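Local coordinates for protein putidaredoxin reductase (Pseudomonas putida, PDB 1Q1R) that probably passes electrons from NADH through its bound FAD to putidaredoxin, the redox partner of the cytochrome P450cam monooxygenase, at residues T176-A181 and T235-D240; P191-F196 and F361-L366; G125-F130 and F217-D222; Q76-T81 and D97-D102. All coordinates share one frame; numbering follows the deposited sequence.

Contact 1 (T176-A181 and T235-D240); sequences TLLDTA and TRLPAD
In the second Rossmann-type domain of this glutathione reductase fold, which in relatives takes up the pyridine nucleotide, Thr176 and Leu178 of the parallel sheet meet Leu237 of the small antiparallel sheet 214-219/226-231/236-238. One methyl carries the whole junction. Leu237 CD1 lies 3.7 Å from Leu178 CD2, and Leu178 CD1 is almost as near, at 3.8 Å from Leu237 CD1. The two leucines thus reach toward each other tip to tip, with the Leu237 methyl set against the fork of Leu178. Leu237 holds CG anti to its carbonyl carbon (chi1 -63°), which sends the branch away from its own strand and across the gap. Thr176 comes in obliquely from one side, its CG2 standing 4.1 Å from Leu237 CD1. With OG1 beside the backbone N (chi1 -59°), CG2 falls anti to that N and faces Leu237; the threonine offers its methyl to this buried site, and a beta-branched residue is at home in a strand. Leu177, between the two, turns its CB away, as strand alternation requires.

Further on, the chain bends in an Asx turn at Asp179: Ala181 N donates to the anti lone pair of Asp179 OD1 at 2.6 Å, while Asp179 OD2 has a weak hydrogen bond with Gly157 N in the glycine-rich turn. Strand 174-178 runs between strands 151-155 and 207-209, bonded to both through its backbone. On the side of the antiparallel sheet, Leu237 also rests on Cys231 of strand 226-231, and Ala239 touches Val153 as the chain heads into strand 241-244 of the parallel sheet.

Contact 2 (P191-F196 and F361-L366); sequences PPVSAF and FSVFYL
Val193 and Phe196, one helical turn apart at the start of helix 191-204, pack on Phe361, Val363 and Tyr365 of strand 360-367, joining the nucleotide-disulphide oxidoreductase part of the chain to the antiparallel sheet of the C-terminal reductase domain. The helix runs at 150° to the strand, with the two axes 10.7 Å apart. At one end the rings form a T-shaped pair: Phe361 points its edge at the face of Phe196, the planes standing at 89° and the centroids 5.1 Å apart. Phe361 CZ sits 3.8 Å above the plane of the Phe196 ring, over its centre. Phe361 gets there with CG lodged between its backbone N and carbonyl carbon (chi1 59°). Were Phe196 replaced by an alanine, the Phe361 edge would probably lose its aromatic face and a gap would be likely to open beneath the helix. Beside the rings, Val193 CG2 meets Val363 CG2 at 3.9 Å, branched carbon against branched carbon. That same Val193 CG2 lies 3.4 Å from Tyr365 OH, a phenol oxygen that also makes weak hydrogen bonds with Ala190 N and Asp375 OD1. Tyrosine suits this place because its long ring carries a polar tip to the helix start. Strand 360-367 runs between strands 349-353 and 370-377; Ile350 of the first touches Val363 and Tyr365, and Val377 of the second touches both phenylalanines.

Contact 3 (G125-F130 and F217-D222); sequences GKANNF and FEMSTD
Asn129 ND2 is bound to two backbone oxygens, Val226 O and Asp240 O, and so ties down the turn whose residues Ala127 and Phe130 touch strand 214-219. That turn is a type I beta turn, closed by Phe130 N on Ala127 O at 3.2 Å, and it follows directly on helix 123-126. Ala127, small enough to let the strand come near, receives the methyl end of a methionine: Met219 CE is 3.9 Å from Ala127 CB. The bend of the methionine chain at its thioether (chi3 75°) brings CE round to the alanine. Next along, Phe130 and Phe217 form an offset edge-to-face pair, the edge of Phe130 toward the face of Phe217, with planes at 83° and centroids 5.7 Å apart. The nearest atoms are Phe130 CE1 and Phe217 CZ, 3.9 Å apart. Val124 of the preceding helix touches Phe130, Phe217 and Met219 alike, and Phe130 makes a second edge-to-face pair with Tyr132. Chemically, the join across the two segments rests on dispersion and ring polarity with no charge involved, so shape fixes the fit, while the amide of Asn129 supplies the directional bonds.

Contact 4 (Q76-T81 and D97-D102); sequences QLLGGT and DGRALD
Leu78 points its CB toward segment 97-102, and from there CG forks, sending CD1 across the gap. This methyl makes the contact. It lies 4.3 Å from Arg99 NH1, approaching the guanidinium obliquely, and 4.5 Å from Leu101 CD1, a loose apolar touch. The other branch, CD2, turns back toward Thr81 in its own segment, but the separation there is too short in the model to be relied on. Leucine suits the site because a forked carbon tip can meet another leucine and a flat cation at once.

The surroundings are those of the FAD domain of the glutathione reductase fold. Strand 75-78 is the outermost strand of the parallel sheet at one side, and 100-102 closes a three-stranded antiparallel sheet lying over it. An Asx turn leads into this last strand: Arg99 N donates to Asp97 OD1 at 3.0 Å, meeting the carboxylate 67° out of its plane. Gly98 takes a positive phi of 94°, where a CB would be jammed against the carbonyl of Asp97. Beyond the turn Arg99 is fully extended, every torsion near 180°, and reaches out across the line of its strand, passing the side chain of Leu101, whose CD2 lies 3.6 Å from Arg99 NE. Arg33 brings a like charge close to Arg99. Leu101 also rests on Arg33 and Val35 of strand 31-35, and Thr81 touches the bound FAD.

Overall arrangement
Contact 4 opens and closes first along the chain, within the FAD domain, and lies about 35 to 47 Å between centres from the other three. These interlock in sequence: contact 3 opens, then contact 1, then contact 2, and they close in the same order. Contacts 1 and 3, about 15 Å apart between centres, share the antiparallel sheet 214-219/226-231/236-238 and are joined by the Arg236-Glu218 salt bridge, so together they fix that sheet to the parallel one. Contact 2, about 26 Å from contact 1 between centres, follows on through helix 191-204 and binds this second Rossmann-type domain to the C-terminal domain, on the opposite side of the chain's centre from contact 4.

Contact 1 (T176-A181 and T235-D240)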
loop_
_atom_site.group_PDB
_atom_site.type_symbol
_atom_site.label_atom_id
_atom_site.label_comp_id
_atom_site.label_asym_id
_atom_site.label_seq_id
_atom_site.Cartn_x
_atom_site.Cartn_y
_atom_site.Cartn_z
ATOM N N THR A 176 -4.994 4.105 -22.020
ATOM C CA THR A 176 -6.049 5.030 -21.618
ATOM C C THR A 176 -6.335 4.764 -20.136
ATOM O O THR A 176 -6.513 3.614 -19.729
ATOM C CB THR A 176 -7.370 4.799 -22.412
ATOM O OG1 THR A 176 -7.133 4.967 -23.815
ATOM C CG2 THR A 176 -8.436 5.797 -21.967
ATOM N N LEU A 177 -6.366 5.814 -19.323
ATOM C CA LEU A 177 -6.645 5.634 -17.902
ATOM C C LEU A 177 -7.897 6.404 -17.529
ATOM O O LEU A 177 -8.051 7.573 -17.880
ATOM C CB LEU A 177 -5.459 6.092 -17.052
ATOM C CG LEU A 177 -5.585 5.829 -15.549
ATOM C CD1 LEU A 177 -4.206 5.658 -14.926
ATOM C CD2 LEU A 177 -6.341 6.973 -14.893
ATOM N N LEU A 178 -8.788 5.743 -16.801
ATOM C CA LEU A 178 -10.050 6.349 -16.410
ATOM C C LEU A 178 -10.201 6.511 -14.908
ATOM O O LEU A 178 -9.877 5.604 -14.134
ATOM C CB LEU A 178 -11.209 5.491 -16.921
ATOM C CG LEU A 178 -11.111 4.991 -18.363
ATOM C CD1 LEU A 178 -12.269 4.043 -18.643
ATOM C CD2 LEU A 178 -11.127 6.169 -19.320
ATOM N N ASP A 179 -10.705 7.669 -14.502
ATOM C CA ASP A 179 -10.947 7.930 -13.091
ATOM C C ASP A 179 -12.246 8.713 -12.962
ATOM O O ASP A 179 -12.511 9.629 -13.738
ATOM C CB ASP A 179 -9.802 8.724 -12.464
ATOM C CG ASP A 179 -9.835 8.683 -10.943
ATOM O OD1 ASP A 179 -10.851 9.097 -10.346
ATOM O OD2 ASP A 179 -8.844 8.228 -10.338
ATOM N N THR A 180 -13.051 8.337 -11.978
ATOM C CA THR A 180 -14.326 8.992 -11.737
ATOM C C THR A 180 -14.129 10.377 -11.131
ATOM O O THR A 180 -14.933 11.279 -11.356
ATOM C CB THR A 180 -15.191 8.146 -10.793
ATOM O OG1 THR A 180 -14.429 7.807 -9.627
ATOM C CG2 THR A 180 -15.635 6.861 -11.487
ATOM N N ALA A 181 -13.052 10.544 -10.370
ATOM C CA ALA A 181 -12.750 11.823 -9.733
ATOM C C ALA A 181 -12.386 12.883 -10.767
ATOM O O ALA A 181 -11.990 12.560 -11.889
ATOM C CB ALA A 181 -11.609 11.651 -8.741
ATOM N N THR A 235 -18.968 6.868 -24.618
ATOM C CA THR A 235 -17.688 6.645 -25.273
ATOM C C THR A 235 -17.313 5.164 -25.295
ATOM O O THR A 235 -17.363 4.492 -24.267
ATOM C CB THR A 235 -16.550 7.402 -24.560
ATOM O OG1 THR A 235 -16.904 8.783 -24.412
ATOM C CG2 THR A 235 -15.265 7.297 -25.369
ATOM N N ARG A 236 -16.953 4.655 -26.468
ATOM C CA ARG A 236 -16.530 3.264 -26.575
ATOM C C ARG A 236 -15.008 3.228 -26.667
ATOM O O ARG A 236 -14.414 3.814 -27.573
ATOM C CB ARG A 236 -17.120 2.581 -27.813
ATOM C CG ARG A 236 -16.497 1.198 -28.086
ATOM C CD ARG A 236 -17.134 0.484 -29.274
ATOM N NE ARG A 236 -16.544 -0.836 -29.512
ATOM C CZ ARG A 236 -15.409 -1.048 -30.174
ATOM N NH1 ARG A 236 -14.723 -0.030 -30.677
ATOM N NH2 ARG A 236 -14.954 -2.285 -30.334
ATOM N N LEU A 237 -14.379 2.544 -25.722
ATOM C CA LEU A 237 -12.928 2.430 -25.723
ATOM C C LEU A 237 -12.551 0.986 -26.037
ATOM O O LEU A 237 -12.718 0.104 -25.199
ATOM C CB LEU A 237 -12.366 2.826 -24.353
ATOM C CG LEU A 237 -12.604 4.273 -23.906
ATOM C CD1 LEU A 237 -12.232 4.420 -22.443
ATOM C CD2 LEU A 237 -11.790 5.220 -24.771
ATOM N N PRO A 238 -12.054 0.725 -27.257
ATOM C CA PRO A 238 -11.668 -0.643 -27.620
ATOM C C PRO A 238 -10.495 -1.049 -26.736
ATOM O O PRO A 238 -9.601 -0.243 -26.489
ATOM C CB PRO A 238 -11.282 -0.509 -29.088
ATOM C CG PRO A 238 -10.703 0.881 -29.148
ATOM C CD PRO A 238 -11.694 1.678 -28.323
ATOM N N ALA A 239 -10.499 -2.285 -26.249
ATOM C CA ALA A 239 -9.423 -2.727 -25.373
ATOM C C ALA A 239 -9.002 -4.172 -25.582
ATOM O O ALA A 239 -9.835 -5.045 -25.816
ATOM C CB ALA A 239 -9.832 -2.528 -23.919
ATOM N N ASP A 240 -7.698 -4.410 -25.497
ATOM C CA ASP A 240 -7.155 -5.758 -25.616
ATOM C C ASP A 240 -6.882 -6.244 -24.196
ATOM O O ASP A 240 -6.782 -7.443 -23.940
ATOM C CB ASP A 240 -5.846 -5.747 -26.408
ATOM C CG ASP A 240 -6.045 -5.343 -27.848
ATOM O OD1 ASP A 240 -6.840 -6.010 -28.538
ATOM O OD2 ASP A 240 -5.409 -4.361 -28.291
#

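Contact 2 (P191-F196 and F361-L366)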
loop_
_atom_site.group_PDB
_atom_site.type_symbol
_atom_site.label_atom_id
_atom_site.label_comp_id
_atom_site.label_asym_id
_atom_site.label_seq_id
_atom_site.Cartn_x
_atom_site.Cartn_y
_atom_site.Cartn_z
ATOM N N PRO A 191 -4.492 20.038 -6.118
ATOM C CA PRO A 191 -4.716 20.181 -7.559
ATOM C C PRO A 191 -3.453 20.327 -8.407
ATOM O O PRO A 191 -3.273 19.603 -9.386
ATOM C CB PRO A 191 -5.628 21.399 -7.638
ATOM C CG PRO A 191 -6.467 21.240 -6.409
ATOM C CD PRO A 191 -5.436 20.881 -5.359
ATOM N N PRO A 192 -2.557 21.260 -8.045
ATOM C CA PRO A 192 -1.336 21.425 -8.841
ATOM C C PRO A 192 -0.467 20.169 -8.894
ATOM O O PRO A 192 0.340 20.003 -9.806
ATOM C CB PRO A 192 -0.639 22.607 -8.165
ATOM C CG PRO A 192 -1.106 22.507 -6.745
ATOM C CD PRO A 192 -2.567 22.188 -6.900
ATOM N N VAL A 193 -0.634 19.288 -7.914
ATOM C CA VAL A 193 0.125 18.046 -7.878
ATOM C C VAL A 193 -0.537 17.051 -8.838
ATOM O O VAL A 193 0.145 16.295 -9.526
ATOM C CB VAL A 193 0.168 17.461 -6.449
ATOM C CG1 VAL A 193 0.811 16.084 -6.460
ATOM C CG2 VAL A 193 0.956 18.394 -5.539
ATOM N N SER A 194 -1.867 17.062 -8.878
ATOM C CA SER A 194 -2.610 16.185 -9.780
ATOM C C SER A 194 -2.264 16.625 -11.193
ATOM O O SER A 194 -2.054 15.807 -12.087
ATOM C CB SER A 194 -4.119 16.333 -9.564
ATOM O OG SER A 194 -4.508 15.852 -8.291
ATOM N N ALA A 195 -2.201 17.938 -11.378
ATOM C CA ALA A 195 -1.874 18.518 -12.671
ATOM C C ALA A 195 -0.517 18.011 -13.135
ATOM O O ALA A 195 -0.331 17.691 -14.309
ATOM C CB ALA A 195 -1.862 20.041 -12.570
ATOM N N PHE A 196 0.439 17.947 -12.211
ATOM C CA PHE A 196 1.773 17.464 -12.549
ATOM C C PHE A 196 1.695 16.036 -13.102
ATOM O O PHE A 196 2.223 15.749 -14.180
ATOM C CB PHE A 196 2.676 17.489 -11.316
ATOM C CG PHE A 196 3.924 16.671 -11.469
ATOM C CD1 PHE A 196 4.967 17.109 -12.283
ATOM C CD2 PHE A 196 4.040 15.440 -10.832
ATOM C CE1 PHE A 196 6.113 16.325 -12.462
ATOM C CE2 PHE A 196 5.172 14.650 -11.001
ATOM C CZ PHE A 196 6.212 15.093 -11.818
ATOM N N PHE A 361 10.962 18.899 -7.264
ATOM C CA PHE A 361 10.357 19.830 -6.329
ATOM C C PHE A 361 9.803 19.107 -5.119
ATOM O O PHE A 361 9.769 17.875 -5.073
ATOM C CB PHE A 361 9.225 20.596 -7.024
ATOM C CG PHE A 361 8.137 19.705 -7.577
ATOM C CD1 PHE A 361 7.174 19.153 -6.738
ATOM C CD2 PHE A 361 8.087 19.408 -8.934
ATOM C CE1 PHE A 361 6.176 18.320 -7.243
ATOM C CE2 PHE A 361 7.095 18.578 -9.450
ATOM C CZ PHE A 361 6.138 18.032 -8.605
ATOM N N SER A 362 9.378 19.890 -4.136
ATOM C CA SER A 362 8.781 19.364 -2.921
ATOM C C SER A 362 7.521 20.181 -2.676
ATOM O O SER A 362 7.505 21.392 -2.905
ATOM C CB SER A 362 9.735 19.510 -1.738
ATOM O OG SER A 362 10.905 18.736 -1.935
ATOM N N VAL A 363 6.464 19.519 -2.225
ATOM C CA VAL A 363 5.209 20.200 -1.957
ATOM C C VAL A 363 4.869 20.019 -0.488
ATOM O O VAL A 363 4.701 18.889 -0.005
ATOM C CB VAL A 363 4.059 19.630 -2.828
ATOM C CG1 VAL A 363 2.785 20.436 -2.611
ATOM C CG2 VAL A 363 4.455 19.669 -4.298
ATOM N N PHE A 364 4.784 21.136 0.227
ATOM C CA PHE A 364 4.472 21.099 1.649
ATOM C C PHE A 364 2.987 21.328 1.889
ATOM O O PHE A 364 2.416 22.300 1.405
ATOM C CB PHE A 364 5.290 22.161 2.402
ATOM C CG PHE A 364 6.779 21.952 2.324
ATOM C CD1 PHE A 364 7.496 22.349 1.199
ATOM C CD2 PHE A 364 7.461 21.323 3.365
ATOM C CE1 PHE A 364 8.868 22.121 1.109
ATOM C CE2 PHE A 364 8.831 21.090 3.284
ATOM C CZ PHE A 364 9.536 21.486 2.154
ATOM N N TYR A 365 2.364 20.422 2.633
ATOM C CA TYR A 365 0.945 20.537 2.956
ATOM C C TYR A 365 0.826 21.076 4.375
ATOM O O TYR A 365 1.298 20.447 5.325
ATOM C CB TYR A 365 0.257 19.172 2.859
ATOM C CG TYR A 365 0.220 18.613 1.455
ATOM C CD1 TYR A 365 1.378 18.135 0.841
ATOM C CD2 TYR A 365 -0.969 18.588 0.730
ATOM C CE1 TYR A 365 1.354 17.649 -0.463
ATOM C CE2 TYR A 365 -1.006 18.102 -0.574
ATOM C CZ TYR A 365 0.156 17.636 -1.164
ATOM O OH TYR A 365 0.119 17.165 -2.456
ATOM N N LEU A 366 0.199 22.241 4.517
ATOM C CA LEU A 366 0.048 22.857 5.828
ATOM C C LEU A 366 -1.392 23.110 6.252
ATOM O O LEU A 366 -2.287 23.294 5.428
ATOM C CB LEU A 366 0.803 24.195 5.884
ATOM C CG LEU A 366 2.319 24.229 5.669
ATOM C CD1 LEU A 366 2.641 24.008 4.200
ATOM C CD2 LEU A 366 2.866 25.573 6.133
#

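Contact 3 (G125-F130 and F217-D222)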
loop_
_atom_site.group_PDB
_atom_site.type_symbol
_atom_site.label_atom_id
_atom_site.label_comp_id
_atom_site.label_asym_id
_atom_site.label_seq_id
_atom_site.Cartn_x
_atom_site.Cartn_y
_atom_site.Cartn_z
ATOM N N GLY A 125 -15.388 -10.058 -15.286
ATOM C CA GLY A 125 -14.314 -10.335 -14.345
ATOM C C GLY A 125 -13.570 -11.627 -14.649
ATOM O O GLY A 125 -12.370 -11.735 -14.385
ATOM N N LYS A 126 -14.280 -12.603 -15.213
ATOM C CA LYS A 126 -13.696 -13.901 -15.554
ATOM C C LYS A 126 -12.721 -13.844 -16.732
ATOM O O LYS A 126 -11.790 -14.641 -16.804
ATOM C CB LYS A 126 -14.796 -14.905 -15.905
ATOM C CG LYS A 126 -15.987 -14.929 -14.968
ATOM C CD LYS A 126 -15.645 -15.484 -13.601
ATOM C CE LYS A 126 -16.899 -15.555 -12.734
ATOM N NZ LYS A 126 -16.607 -16.052 -11.358
ATOM N N ALA A 127 -12.951 -12.922 -17.663
ATOM C CA ALA A 127 -12.098 -12.790 -18.843
ATOM C C ALA A 127 -10.614 -12.783 -18.465
ATOM O O ALA A 127 -10.215 -12.147 -17.488
ATOM C CB ALA A 127 -12.452 -11.519 -19.601
ATOM N N ASN A 128 -9.798 -13.489 -19.245
ATOM C CA ASN A 128 -8.372 -13.557 -18.958
ATOM C C ASN A 128 -7.674 -12.234 -19.266
ATOM O O ASN A 128 -6.512 -12.034 -18.893
ATOM C CB ASN A 128 -7.728 -14.706 -19.745
ATOM C CG ASN A 128 -7.610 -14.414 -21.219
ATOM O OD1 ASN A 128 -8.463 -13.750 -21.803
ATOM N ND2 ASN A 128 -6.550 -14.926 -21.839
ATOM N N ASN A 129 -8.382 -11.329 -19.942
ATOM C CA ASN A 129 -7.805 -10.034 -20.260
ATOM C C ASN A 129 -8.408 -8.893 -19.436
ATOM O O ASN A 129 -8.355 -7.730 -19.824
ATOM C CB ASN A 129 -7.891 -9.747 -21.767
ATOM C CG ASN A 129 -9.297 -9.489 -22.244
ATOM O OD1 ASN A 129 -10.269 -9.980 -21.673
ATOM N ND2 ASN A 129 -9.410 -8.736 -23.327
ATOM N N PHE A 130 -8.989 -9.251 -18.296
ATOM C CA PHE A 130 -9.527 -8.279 -17.347
ATOM C C PHE A 130 -8.931 -8.745 -16.025
ATOM O O PHE A 130 -9.180 -9.870 -15.600
ATOM C CB PHE A 130 -11.054 -8.335 -17.231
ATOM C CG PHE A 130 -11.607 -7.354 -16.224
ATOM C CD1 PHE A 130 -12.006 -6.079 -16.618
ATOM C CD2 PHE A 130 -11.648 -7.676 -14.871
ATOM C CE1 PHE A 130 -12.430 -5.137 -15.683
ATOM C CE2 PHE A 130 -12.073 -6.737 -13.922
ATOM C CZ PHE A 130 -12.462 -5.467 -14.333
ATOM N N PHE A 217 -19.149 -3.272 -20.532
ATOM C CA PHE A 217 -18.159 -3.783 -21.472
ATOM C C PHE A 217 -18.778 -4.570 -22.620
ATOM O O PHE A 217 -19.907 -5.051 -22.525
ATOM C CB PHE A 217 -17.168 -4.720 -20.760
ATOM C CG PHE A 217 -16.557 -4.146 -19.514
ATOM C CD1 PHE A 217 -17.242 -4.179 -18.306
ATOM C CD2 PHE A 217 -15.291 -3.573 -19.550
ATOM C CE1 PHE A 217 -16.674 -3.648 -17.146
ATOM C CE2 PHE A 217 -14.715 -3.040 -18.402
ATOM C CZ PHE A 217 -15.409 -3.078 -17.197
ATOM N N GLU A 218 -18.022 -4.689 -23.705
ATOM C CA GLU A 218 -18.442 -5.487 -24.847
ATOM C C GLU A 218 -17.484 -6.671 -24.766
ATOM O O GLU A 218 -16.328 -6.501 -24.368
ATOM C CB GLU A 218 -18.244 -4.731 -26.160
ATOM C CG GLU A 218 -19.053 -3.451 -26.242
ATOM C CD GLU A 218 -18.932 -2.753 -27.580
ATOM O OE1 GLU A 218 -17.856 -2.828 -28.207
ATOM O OE2 GLU A 218 -19.917 -2.108 -27.996
ATOM N N MET A 219 -17.960 -7.862 -25.113
ATOM C CA MET A 219 -17.121 -9.052 -25.048
ATOM C C MET A 219 -17.273 -9.976 -26.239
ATOM O O MET A 219 -18.302 -9.971 -26.903
ATOM C CB MET A 219 -17.442 -9.839 -23.786
ATOM C CG MET A 219 -17.075 -9.118 -22.521
ATOM S SD MET A 219 -17.336 -10.219 -21.166
ATOM C CE MET A 219 -15.915 -11.314 -21.359
ATOM N N SER A 220 -16.237 -10.775 -26.495
ATOM C CA SER A 220 -16.254 -11.729 -27.598
ATOM C C SER A 220 -16.953 -12.997 -27.117
ATOM O O SER A 220 -16.709 -13.468 -26.009
ATOM C CB SER A 220 -14.824 -12.053 -28.053
ATOM O OG SER A 220 -14.050 -12.557 -26.977
ATOM N N THR A 221 -17.824 -13.542 -27.956
ATOM C CA THR A 221 -18.583 -14.737 -27.609
ATOM C C THR A 221 -17.746 -16.014 -27.522
ATOM O O THR A 221 -17.920 -16.816 -26.605
ATOM C CB THR A 221 -19.733 -14.962 -28.626
ATOM O OG1 THR A 221 -20.543 -16.063 -28.200
ATOM C CG2 THR A 221 -19.170 -15.254 -30.015
ATOM N N ASP A 222 -16.833 -16.197 -28.468
ATOM C CA ASP A 222 -16.003 -17.397 -28.494
ATOM C C ASP A 222 -14.914 -17.426 -27.423
ATOM O O ASP A 222 -14.803 -18.391 -26.667
ATOM C CB ASP A 222 -15.374 -17.557 -29.883
ATOM C CG ASP A 222 -14.450 -16.406 -30.243
ATOM O OD1 ASP A 222 -14.722 -15.263 -29.816
ATOM O OD2 ASP A 222 -13.455 -16.642 -30.965
#

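Contact 4 (Q76-T81 and D97-D102)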
loop_
_atom_site.group_PDB
_atom_site.type_symbol
_atom_site.label_atom_id
_atom_site.label_comp_id
_atom_site.label_asym_id
_atom_site.label_seq_id
_atom_site.Cartn_x
_atom_site.Cartn_y
_atom_site.Cartn_z
ATOM N N GLN A 76 7.456 -22.146 10.814
ATOM C CA GLN A 76 6.623 -23.054 10.039
ATOM C C GLN A 76 5.717 -22.279 9.094
ATOM O O GLN A 76 4.908 -21.457 9.523
ATOM C CB GLN A 76 5.787 -23.922 10.982
ATOM C CG GLN A 76 6.621 -24.636 12.038
ATOM C CD GLN A 76 5.772 -25.417 13.019
ATOM O OE1 GLN A 76 5.085 -26.368 12.642
ATOM N NE2 GLN A 76 5.810 -25.015 14.286
ATOM N N LEU A 77 5.866 -22.542 7.801
ATOM C CA LEU A 77 5.068 -21.872 6.787
ATOM C C LEU A 77 4.013 -22.838 6.265
ATOM O O LEU A 77 4.333 -23.904 5.741
ATOM C CB LEU A 77 5.975 -21.397 5.647
ATOM C CG LEU A 77 5.356 -20.626 4.478
ATOM C CD1 LEU A 77 4.652 -19.378 4.982
ATOM C CD2 LEU A 77 6.455 -20.261 3.490
ATOM N N LEU A 78 2.750 -22.461 6.422
ATOM C CA LEU A 78 1.642 -23.296 5.977
ATOM C C LEU A 78 0.852 -22.536 4.916
ATOM O O LEU A 78 -0.089 -21.807 5.232
ATOM C CB LEU A 78 0.740 -23.628 7.170
ATOM C CG LEU A 78 0.046 -24.992 7.198
ATOM C CD1 LEU A 78 -0.904 -25.037 8.390
ATOM C CD2 LEU A 78 -0.714 -25.236 5.906
ATOM N N GLY A 79 1.244 -22.712 3.656
ATOM C CA GLY A 79 0.576 -22.027 2.563
ATOM C C GLY A 79 -0.643 -22.744 2.020
ATOM O O GLY A 79 -0.960 -23.855 2.443
ATOM N N GLY A 80 -1.329 -22.098 1.080
ATOM C CA GLY A 80 -2.520 -22.674 0.478
ATOM C C GLY A 80 -3.559 -23.080 1.503
ATOM O O GLY A 80 -4.379 -23.959 1.252
ATOM N N THR A 81 -3.536 -22.426 2.659
ATOM C CA THR A 81 -4.467 -22.753 3.728
ATOM C C THR A 81 -5.232 -21.538 4.225
ATOM O O THR A 81 -4.639 -20.556 4.673
ATOM C CB THR A 81 -3.727 -23.387 4.908
ATOM O OG1 THR A 81 -2.962 -24.496 4.431
ATOM C CG2 THR A 81 -4.710 -23.878 5.960
ATOM N N ASP A 97 -10.061 -26.916 6.223
ATOM C CA ASP A 97 -10.109 -28.378 6.210
ATOM C C ASP A 97 -10.661 -28.928 7.523
ATOM O O ASP A 97 -10.728 -30.141 7.717
ATOM C CB ASP A 97 -8.709 -28.950 5.968
ATOM C CG ASP A 97 -7.816 -28.849 7.192
ATOM O OD1 ASP A 97 -7.844 -27.794 7.859
ATOM O OD2 ASP A 97 -7.081 -29.817 7.485
ATOM N N GLY A 98 -11.052 -28.034 8.425
ATOM C CA GLY A 98 -11.589 -28.464 9.704
ATOM C C GLY A 98 -10.535 -28.532 10.794
ATOM O O GLY A 98 -10.863 -28.611 11.978
ATOM N N ARG A 99 -9.267 -28.503 10.397
ATOM C CA ARG A 99 -8.159 -28.557 11.347
ATOM C C ARG A 99 -8.120 -27.293 12.207
ATOM O O ARG A 99 -8.514 -26.215 11.761
ATOM C CB ARG A 99 -6.838 -28.712 10.592
ATOM C CG ARG A 99 -5.611 -28.804 11.480
ATOM C CD ARG A 99 -4.347 -28.940 10.642
ATOM N NE ARG A 99 -3.140 -28.947 11.465
ATOM C CZ ARG A 99 -1.903 -28.988 10.978
ATOM N NH1 ARG A 99 -1.702 -29.028 9.667
ATOM N NH2 ARG A 99 -0.863 -28.988 11.804
ATOM N N ALA A 100 -7.645 -27.436 13.440
ATOM C CA ALA A 100 -7.556 -26.309 14.364
ATOM C C ALA A 100 -6.149 -26.181 14.939
ATOM O O ALA A 100 -5.526 -27.178 15.311
ATOM C CB ALA A 100 -8.569 -26.476 15.492
ATOM N N LEU A 101 -5.652 -24.951 15.006
ATOM C CA LEU A 101 -4.319 -24.696 15.539
ATOM C C LEU A 101 -4.427 -23.907 16.835
ATOM O O LEU A 101 -5.125 -22.893 16.890
ATOM C CB LEU A 101 -3.482 -23.905 14.531
ATOM C CG LEU A 101 -3.272 -24.510 13.142
ATOM C CD1 LEU A 101 -2.461 -23.541 12.290
ATOM C CD2 LEU A 101 -2.562 -25.852 13.257
ATOM N N ASP A 102 -3.737 -24.372 17.872
ATOM C CA ASP A 102 -3.762 -23.697 19.165
ATOM C C ASP A 102 -2.778 -22.534 19.181
ATOM O O ASP A 102 -1.717 -22.593 18.552
ATOM C CB ASP A 102 -3.408 -24.670 20.294
ATOM C CG ASP A 102 -4.361 -25.845 20.374
ATOM O OD1 ASP A 102 -5.589 -25.630 20.285
ATOM O OD2 ASP A 102 -3.881 -26.986 20.537
#